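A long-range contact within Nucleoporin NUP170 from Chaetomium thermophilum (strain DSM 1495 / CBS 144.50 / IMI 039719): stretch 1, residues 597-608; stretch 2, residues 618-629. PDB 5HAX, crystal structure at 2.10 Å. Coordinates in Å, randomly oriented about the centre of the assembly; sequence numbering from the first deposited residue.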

ATOM      1  N   ARG A 597     -10.172  12.734  10.363  1.00 39.53           N
ATOM      2  CA  ARG A 597      -9.476  12.027   9.296  1.00 42.47           C
ATOM      3  C   ARG A 597      -9.142  12.954   8.133  1.00 46.16           C
ATOM      4  O   ARG A 597      -8.189  12.697   7.390  1.00 51.30           O
ATOM      5  CB  ARG A 597     -10.321  10.838   8.832  1.00 36.71           C
ATOM      6  CG  ARG A 597     -10.395   9.725   9.871  1.00 38.10           C
ATOM      7  CD  ARG A 597     -11.438   8.668   9.528  1.00 41.15           C
ATOM      8  NE  ARG A 597     -11.353   7.518  10.430  1.00 38.14           N
ATOM      9  CZ  ARG A 597     -12.202   6.493  10.427  1.00 37.70           C
ATOM     10  NH1 ARG A 597     -13.216   6.465   9.573  1.00 40.33           N
ATOM     11  NH2 ARG A 597     -12.038   5.494  11.285  1.00 42.76           N
ATOM     12  N   LEU A 598      -9.899  14.041   7.966  1.00 45.14           N
ATOM     13  CA  LEU A 598      -9.581  15.004   6.915  1.00 45.51           C
ATOM     14  C   LEU A 598      -8.306  15.786   7.221  1.00 41.83           C
ATOM     15  O   LEU A 598      -7.642  16.263   6.292  1.00 44.59           O
ATOM     16  CB  LEU A 598     -10.747  15.972   6.706  1.00 44.43           C
ATOM     17  CG  LEU A 598     -12.034  15.426   6.088  1.00 52.21           C
ATOM     18  CD1 LEU A 598     -13.062  16.545   5.997  1.00 57.73           C
ATOM     19  CD2 LEU A 598     -11.796  14.806   4.716  1.00 46.67           C
ATOM     20  N   VAL A 599      -7.943  15.930   8.499  1.00 42.86           N
ATOM     21  CA  VAL A 599      -6.807  16.751   8.901  1.00 44.49           C
ATOM     22  C   VAL A 599      -5.730  15.947   9.626  1.00 47.84           C
ATOM     23  O   VAL A 599      -4.821  16.533  10.216  1.00 43.41           O
ATOM     24  CB  VAL A 599      -7.261  17.941   9.772  1.00 45.29           C
ATOM     25  CG1 VAL A 599      -8.272  18.796   9.025  1.00 44.50           C
ATOM     26  CG2 VAL A 599      -7.827  17.461  11.104  1.00 39.11           C
ATOM     27  N   ARG A 600      -5.802  14.613   9.589  1.00 46.73           N
ATOM     28  CA  ARG A 600      -4.862  13.810  10.367  1.00 45.88           C
ATOM     29  C   ARG A 600      -3.419  14.029   9.923  1.00 45.00           C
ATOM     30  O   ARG A 600      -2.502  13.962  10.749  1.00 46.77           O
ATOM     31  CB  ARG A 600      -5.230  12.327  10.271  1.00 49.37           C
ATOM     32  CG  ARG A 600      -4.891  11.684   8.941  1.00 48.41           C
ATOM     33  CD  ARG A 600      -5.659  10.385   8.736  1.00 42.37           C
ATOM     34  NE  ARG A 600      -5.442   9.428   9.819  1.00 46.17           N
ATOM     35  CZ  ARG A 600      -4.486   8.501   9.834  1.00 50.09           C
ATOM     36  NH1 ARG A 600      -4.381   7.677  10.869  1.00 50.01           N
ATOM     37  NH2 ARG A 600      -3.635   8.389   8.822  1.00 46.07           N
ATOM     38  N   THR A 601      -3.193  14.298   8.634  1.00 41.96           N
ATOM     39  CA  THR A 601      -1.841  14.566   8.153  1.00 47.02           C
ATOM     40  C   THR A 601      -1.319  15.931   8.587  1.00 50.40           C
ATOM     41  O   THR A 601      -0.114  16.177   8.467  1.00 49.53           O
ATOM     42  CB  THR A 601      -1.785  14.483   6.625  1.00 50.47           C
ATOM     43  OG1 THR A 601      -2.628  15.494   6.055  1.00 64.66           O
ATOM     44  CG2 THR A 601      -2.234  13.112   6.135  1.00 57.73           C
ATOM     45  N   LEU A 602      -2.188  16.810   9.089  1.00 53.68           N
ATOM     46  CA  LEU A 602      -1.839  18.183   9.444  1.00 52.06           C
ATOM     47  C   LEU A 602      -1.656  18.380  10.942  1.00 45.04           C
ATOM     48  O   LEU A 602      -0.649  18.947  11.375  1.00 47.92           O
ATOM     49  CB  LEU A 602      -2.934  19.136   8.950  1.00 51.00           C
ATOM     50  CG  LEU A 602      -2.642  20.008   7.732  1.00 59.45           C
ATOM     51  CD1 LEU A 602      -2.117  19.175   6.580  1.00 64.43           C
ATOM     52  CD2 LEU A 602      -3.907  20.752   7.327  1.00 56.43           C
ATOM     53  N   TRP A 603      -2.619  17.898  11.730  1.00 48.29           N
ATOM     54  CA  TRP A 603      -2.797  18.276  13.127  1.00 50.70           C
ATOM     55  C   TRP A 603      -1.489  18.399  13.904  1.00 53.32           C
ATOM     56  O   TRP A 603      -1.130  19.486  14.371  1.00 53.49           O
ATOM     57  CB  TRP A 603      -3.723  17.250  13.786  1.00 44.25           C
ATOM     58  CG  TRP A 603      -4.336  17.704  15.067  1.00 48.39           C
ATOM     59  CD1 TRP A 603      -4.012  17.285  16.321  1.00 51.96           C
ATOM     60  CD2 TRP A 603      -5.390  18.661  15.220  1.00 47.18           C
ATOM     61  NE1 TRP A 603      -4.800  17.919  17.250  1.00 53.75           N
ATOM     62  CE2 TRP A 603      -5.654  18.770  16.599  1.00 49.84           C
ATOM     63  CE3 TRP A 603      -6.138  19.433  14.327  1.00 50.24           C
ATOM     64  CZ2 TRP A 603      -6.632  19.622  17.107  1.00 51.16           C
ATOM     65  CZ3 TRP A 603      -7.109  20.280  14.834  1.00 48.27           C
ATOM     66  CH2 TRP A 603      -7.346  20.367  16.211  1.00 54.82           C
ATOM     67  N   LYS A 604      -0.763  17.294  14.055  1.00 51.03           N
ATOM     68  CA  LYS A 604       0.441  17.272  14.877  1.00 52.76           C
ATOM     69  C   LYS A 604       1.696  17.675  14.114  1.00 47.42           C
ATOM     70  O   LYS A 604       2.779  17.703  14.707  1.00 62.28           O
ATOM     71  CB  LYS A 604       0.634  15.878  15.483  1.00 52.79           C
ATOM     72  CG  LYS A 604      -0.445  15.481  16.482  1.00 54.97           C
ATOM     73  CD  LYS A 604      -0.368  16.313  17.754  1.00 52.77           C
ATOM     74  CE  LYS A 604      -1.435  15.899  18.753  1.00 53.11           C
ATOM     75  NZ  LYS A 604      -1.312  16.642  20.034  1.00 59.48           N
ATOM     76  N   ALA A 605       1.581  17.995  12.829  1.00 49.52           N
ATOM     77  CA  ALA A 605       2.740  18.363  12.034  1.00 49.73           C
ATOM     78  C   ALA A 605       3.138  19.813  12.285  1.00 62.20           C
ATOM     79  O   ALA A 605       2.297  20.677  12.552  1.00 55.95           O
ATOM     80  CB  ALA A 605       2.453  18.164  10.547  1.00 55.20           C
ATOM     81  N   LYS A 606       4.442  20.072  12.200  1.00 61.05           N
ATOM     82  CA  LYS A 606       4.938  21.440  12.212  1.00 66.97           C
ATOM     83  C   LYS A 606       4.491  22.162  10.948  1.00 65.33           C
ATOM     84  O   LYS A 606       4.395  21.571   9.871  1.00 64.03           O
ATOM     85  CB  LYS A 606       6.465  21.460  12.304  1.00 65.83           C
ATOM     86  CG  LYS A 606       7.046  20.718  13.496  1.00 65.10           C
ATOM     87  CD  LYS A 606       6.675  21.379  14.812  1.00 70.62           C
ATOM     88  CE  LYS A 606       7.417  20.739  15.975  1.00 69.47           C
ATOM     89  NZ  LYS A 606       6.966  21.273  17.289  1.00 84.03           N
ATOM     90  N   VAL A 607       4.217  23.461  11.083  1.00 61.34           N
ATOM     91  CA  VAL A 607       3.761  24.232   9.931  1.00 62.76           C
ATOM     92  C   VAL A 607       4.898  24.432   8.933  1.00 66.84           C
ATOM     93  O   VAL A 607       4.688  24.358   7.716  1.00 62.31           O
ATOM     94  CB  VAL A 607       3.169  25.580  10.384  1.00 65.94           C
ATOM     95  CG1 VAL A 607       2.709  26.390   9.177  1.00 61.47           C
ATOM     96  CG2 VAL A 607       2.011  25.357  11.347  1.00 60.51           C
ATOM     97  N   VAL A 608       6.114  24.681   9.425  1.00 66.08           N
ATOM     98  CA  VAL A 608       7.228  25.084   8.578  1.00 75.36           C
ATOM     99  C   VAL A 608       8.424  24.171   8.813  1.00 76.55           C
ATOM    100  O   VAL A 608       8.509  23.453   9.813  1.00 71.49           O
ATOM    101  CB  VAL A 608       7.633  26.556   8.823  1.00 76.33           C
ATOM    102  CG1 VAL A 608       6.484  27.483   8.472  1.00 79.32           C
ATOM    103  CG2 VAL A 608       8.066  26.763  10.270  1.00 78.42           C
TER
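Stretch 2 (618-629) STIPTSKLVTIQ

Stretch 2 runs back along stretch 1 in the opposite sense, so that Ser 618 lies beside Val 608 and, at the far end, Ile 628 beside Leu 598, with CA atoms 4.3 Å and 6.3 Å apart. It begins extended: Ser 618 (phi/psi -96/136) forms an antiparallel, non-hydrogen-bonded bridge with Val 608, and their side chains diverge. The chain then kinks at Thr 619 (-63/-45), extends again through Ile 620 and Pro 621, and enters a helix at Thr 622 that continues past Gln 629. Pro 621 is the N-cap, a position where proline is at ease because its missing amide hydrogen costs the helix nothing; its O accepts a bond from Leu 625 N at 3.2 Å.

The polar end of the contact centres on Thr 619. Its N donates to Val 607 O at 3.1 Å, nearly straight at 167°, while its chi1 of -48° (m) brings OG1 to Lys 606 O, to which it donates at 2.6 Å. A short, hydroxyl-bearing side chain suits this place, since OG1 meets the neighbouring carbonyl while the backbone beside it is also engaged. Val 607 O has a second partner: water 1 donates to it at 2.5 Å and accepts from Ile 620 N at 3.0 Å, extending the link by one residue. Ser 618, in chi1 p, turns its hydroxyl back to its own chain, where OG donates to Ile 620 O at 3.0 Å and braces the bend around Thr 619. Lys 606 contributes chiefly its carbonyl; the end of its side chain leads away and NZ is bonded elsewhere in the structure.

The apolar end is built around Leu 602, which opens a type I turn closed by Ala 605 N to Leu 602 O at 2.8 Å. Its chi1 of -106° lies between wells, with chi2 near 51° (p), and in this unusual conformation both methyls pack against the helix. CD1 of Leu 602 lies 3.4 Å from CD1 of Ile 628 and 3.7 Å from CG1 of Ile 620, and CD2 of Leu 602 lies 3.8 Å from CD2 of Leu 625; each methyl also comes within 4 Å of the other's helix partner. Ile 620, with chi1 and chi2 both m, folds its chain so that CD1 comes within 3.7 Å of Thr 601 O and 4.3 Å of CB of Ala 605, where the small methyl of alanine contributes an apolar contact.

On the helix, Leu 625 and Ile 628 are three residues apart, close enough to one turn to serve the same side. Both start sideways and use the m,t rotamer, whose extended second torsion carries the end of each chain nearer to stretch 1. Branching lets Ile 628 touch several residues: CG2 lies 3.5 Å from Leu 598 O and 4.1 Å from CG1 of Val 599, and CD1 is 3.8 Å from OG1 of Thr 601. Lys 624 adds a loose contact, its CE 4.3 Å from OG1 of Thr 601, while its NZ is bonded elsewhere in the structure. In all, 506 Å² is buried.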

ATOM      1  N   SER A 618       7.458  24.989   3.789  1.00 70.71           N
ATOM      2  CA  SER A 618       6.273  24.430   4.427  1.00 74.06           C
ATOM      3  C   SER A 618       6.396  22.916   4.552  1.00 75.39           C
ATOM      4  O   SER A 618       6.816  22.235   3.612  1.00 75.60           O
ATOM      5  CB  SER A 618       5.010  24.775   3.633  1.00 71.08           C
ATOM      6  OG  SER A 618       5.007  24.135   2.369  1.00 81.40           O
ATOM      7  N   THR A 619       6.017  22.396   5.721  1.00 65.62           N
ATOM      8  CA  THR A 619       6.050  20.952   5.937  1.00 66.27           C
ATOM      9  C   THR A 619       5.100  20.233   4.988  1.00 69.99           C
ATOM     10  O   THR A 619       5.459  19.206   4.399  1.00 61.08           O
ATOM     11  CB  THR A 619       5.682  20.626   7.383  1.00 66.79           C
ATOM     12  OG1 THR A 619       6.421  21.469   8.276  1.00 68.98           O
ATOM     13  CG2 THR A 619       5.976  19.165   7.697  1.00 70.74           C
ATOM     14  N   ILE A 620       3.892  20.751   4.832  1.00 61.49           N
ATOM     15  CA  ILE A 620       2.858  20.124   4.012  1.00 64.90           C
ATOM     16  C   ILE A 620       2.857  20.801   2.646  1.00 62.01           C
ATOM     17  O   ILE A 620       2.816  22.037   2.588  1.00 69.15           O
ATOM     18  CB  ILE A 620       1.471  20.236   4.671  1.00 62.14           C
ATOM     19  CG1 ILE A 620       1.520  19.738   6.121  1.00 61.39           C
ATOM     20  CG2 ILE A 620       0.441  19.459   3.858  1.00 61.65           C
ATOM     21  CD1 ILE A 620       1.937  18.284   6.272  1.00 61.09           C
ATOM     22  N   PRO A 621       2.905  20.050   1.544  1.00 62.01           N
ATOM     23  CA  PRO A 621       2.816  20.683   0.222  1.00 72.62           C
ATOM     24  C   PRO A 621       1.536  21.494   0.071  1.00 71.74           C
ATOM     25  O   PRO A 621       0.481  21.132   0.596  1.00 66.33           O
ATOM     26  CB  PRO A 621       2.854  19.494  -0.751  1.00 65.19           C
ATOM     27  CG  PRO A 621       2.692  18.263   0.091  1.00 63.70           C
ATOM     28  CD  PRO A 621       3.198  18.612   1.443  1.00 66.30           C
ATOM     29  N   THR A 622       1.645  22.606  -0.664  1.00 68.98           N
ATOM     30  CA  THR A 622       0.511  23.511  -0.824  1.00 73.87           C
ATOM     31  C   THR A 622      -0.677  22.807  -1.466  1.00 70.77           C
ATOM     32  O   THR A 622      -1.827  23.031  -1.069  1.00 64.75           O
ATOM     33  CB  THR A 622       0.920  24.721  -1.667  1.00 70.10           C
ATOM     34  OG1 THR A 622       1.328  24.281  -2.968  1.00 73.18           O
ATOM     35  CG2 THR A 622       2.065  25.481  -1.009  1.00 67.05           C
ATOM     36  N   SER A 623      -0.420  21.959  -2.465  1.00 63.40           N
ATOM     37  CA  SER A 623      -1.506  21.254  -3.138  1.00 64.23           C
ATOM     38  C   SER A 623      -2.298  20.393  -2.165  1.00 65.38           C
ATOM     39  O   SER A 623      -3.517  20.247  -2.315  1.00 60.41           O
ATOM     40  CB  SER A 623      -0.946  20.392  -4.269  1.00 72.37           C
ATOM     41  OG  SER A 623      -0.067  19.403  -3.761  1.00 90.33           O
ATOM     42  N   LYS A 624      -1.627  19.820  -1.165  1.00 62.82           N
ATOM     43  CA  LYS A 624      -2.328  19.025  -0.165  1.00 67.58           C
ATOM     44  C   LYS A 624      -3.164  19.910   0.750  1.00 58.59           C
ATOM     45  O   LYS A 624      -4.269  19.529   1.152  1.00 56.81           O
ATOM     46  CB  LYS A 624      -1.320  18.210   0.646  1.00 64.10           C
ATOM     47  CG  LYS A 624      -1.948  17.224   1.615  1.00 69.56           C
ATOM     48  CD  LYS A 624      -2.640  16.086   0.885  1.00 68.87           C
ATOM     49  CE  LYS A 624      -3.312  15.137   1.860  1.00 63.37           C
ATOM     50  NZ  LYS A 624      -3.245  13.725   1.397  1.00 77.15           N
ATOM     51  N   LEU A 625      -2.654  21.094   1.093  1.00 59.01           N
ATOM     52  CA  LEU A 625      -3.415  22.013   1.932  1.00 58.81           C
ATOM     53  C   LEU A 625      -4.688  22.476   1.238  1.00 54.96           C
ATOM     54  O   LEU A 625      -5.708  22.703   1.901  1.00 51.10           O
ATOM     55  CB  LEU A 625      -2.548  23.213   2.313  1.00 57.86           C
ATOM     56  CG  LEU A 625      -1.395  22.917   3.275  1.00 65.33           C
ATOM     57  CD1 LEU A 625      -0.428  24.090   3.330  1.00 61.25           C
ATOM     58  CD2 LEU A 625      -1.919  22.586   4.666  1.00 57.87           C
ATOM     59  N   VAL A 626      -4.654  22.615  -0.089  1.00 55.58           N
ATOM     60  CA  VAL A 626      -5.835  23.053  -0.829  1.00 60.56           C
ATOM     61  C   VAL A 626      -6.936  22.003  -0.738  1.00 53.89           C
ATOM     62  O   VAL A 626      -8.082  22.314  -0.393  1.00 60.21           O
ATOM     63  CB  VAL A 626      -5.465  23.355  -2.293  1.00 61.60           C
ATOM     64  CG1 VAL A 626      -6.719  23.574  -3.141  1.00 63.41           C
ATOM     65  CG2 VAL A 626      -4.552  24.569  -2.369  1.00 60.68           C
ATOM     66  N   THR A 627      -6.610  20.749  -1.060  1.00 59.72           N
ATOM     67  CA  THR A 627      -7.619  19.694  -1.043  1.00 61.81           C
ATOM     68  C   THR A 627      -8.211  19.519   0.350  1.00 50.73           C
ATOM     69  O   THR A 627      -9.425  19.338   0.498  1.00 55.56           O
ATOM     70  CB  THR A 627      -7.017  18.376  -1.532  1.00 66.25           C
ATOM     71  OG1 THR A 627      -5.949  17.982  -0.662  1.00 72.79           O
ATOM     72  CG2 THR A 627      -6.485  18.521  -2.952  1.00 56.29           C
ATOM     73  N   ILE A 628      -7.369  19.567   1.384  1.00 46.67           N
ATOM     74  CA  ILE A 628      -7.867  19.464   2.754  1.00 49.01           C
ATOM     75  C   ILE A 628      -8.862  20.583   3.031  1.00 54.65           C
ATOM     76  O   ILE A 628      -9.953  20.351   3.566  1.00 44.61           O
ATOM     77  CB  ILE A 628      -6.697  19.488   3.754  1.00 53.96           C
ATOM     78  CG1 ILE A 628      -5.841  18.229   3.595  1.00 51.66           C
ATOM     79  CG2 ILE A 628      -7.213  19.593   5.188  1.00 49.46           C
ATOM     80  CD1 ILE A 628      -4.547  18.268   4.376  1.00 47.50           C
ATOM     81  N   GLN A 629      -8.501  21.815   2.661  1.00 50.25           N
ATOM     82  CA  GLN A 629      -9.390  22.951   2.883  1.00 48.56           C
ATOM     83  C   GLN A 629     -10.703  22.781   2.130  1.00 48.93           C
ATOM     84  O   GLN A 629     -11.780  23.054   2.674  1.00 49.33           O
ATOM     85  CB  GLN A 629      -8.701  24.245   2.458  1.00 54.10           C
ATOM     86  CG  GLN A 629      -9.581  25.474   2.588  1.00 58.61           C
ATOM     87  CD  GLN A 629      -8.827  26.759   2.324  1.00 50.54           C
ATOM     88  OE1 GLN A 629      -8.933  27.721   3.085  1.00 66.16           O
ATOM     89  NE2 GLN A 629      -8.066  26.787   1.238  1.00 57.09           N
TER
HETATM   90  O   HOH W   1       2.963  23.231   6.255  1.00 58.94           O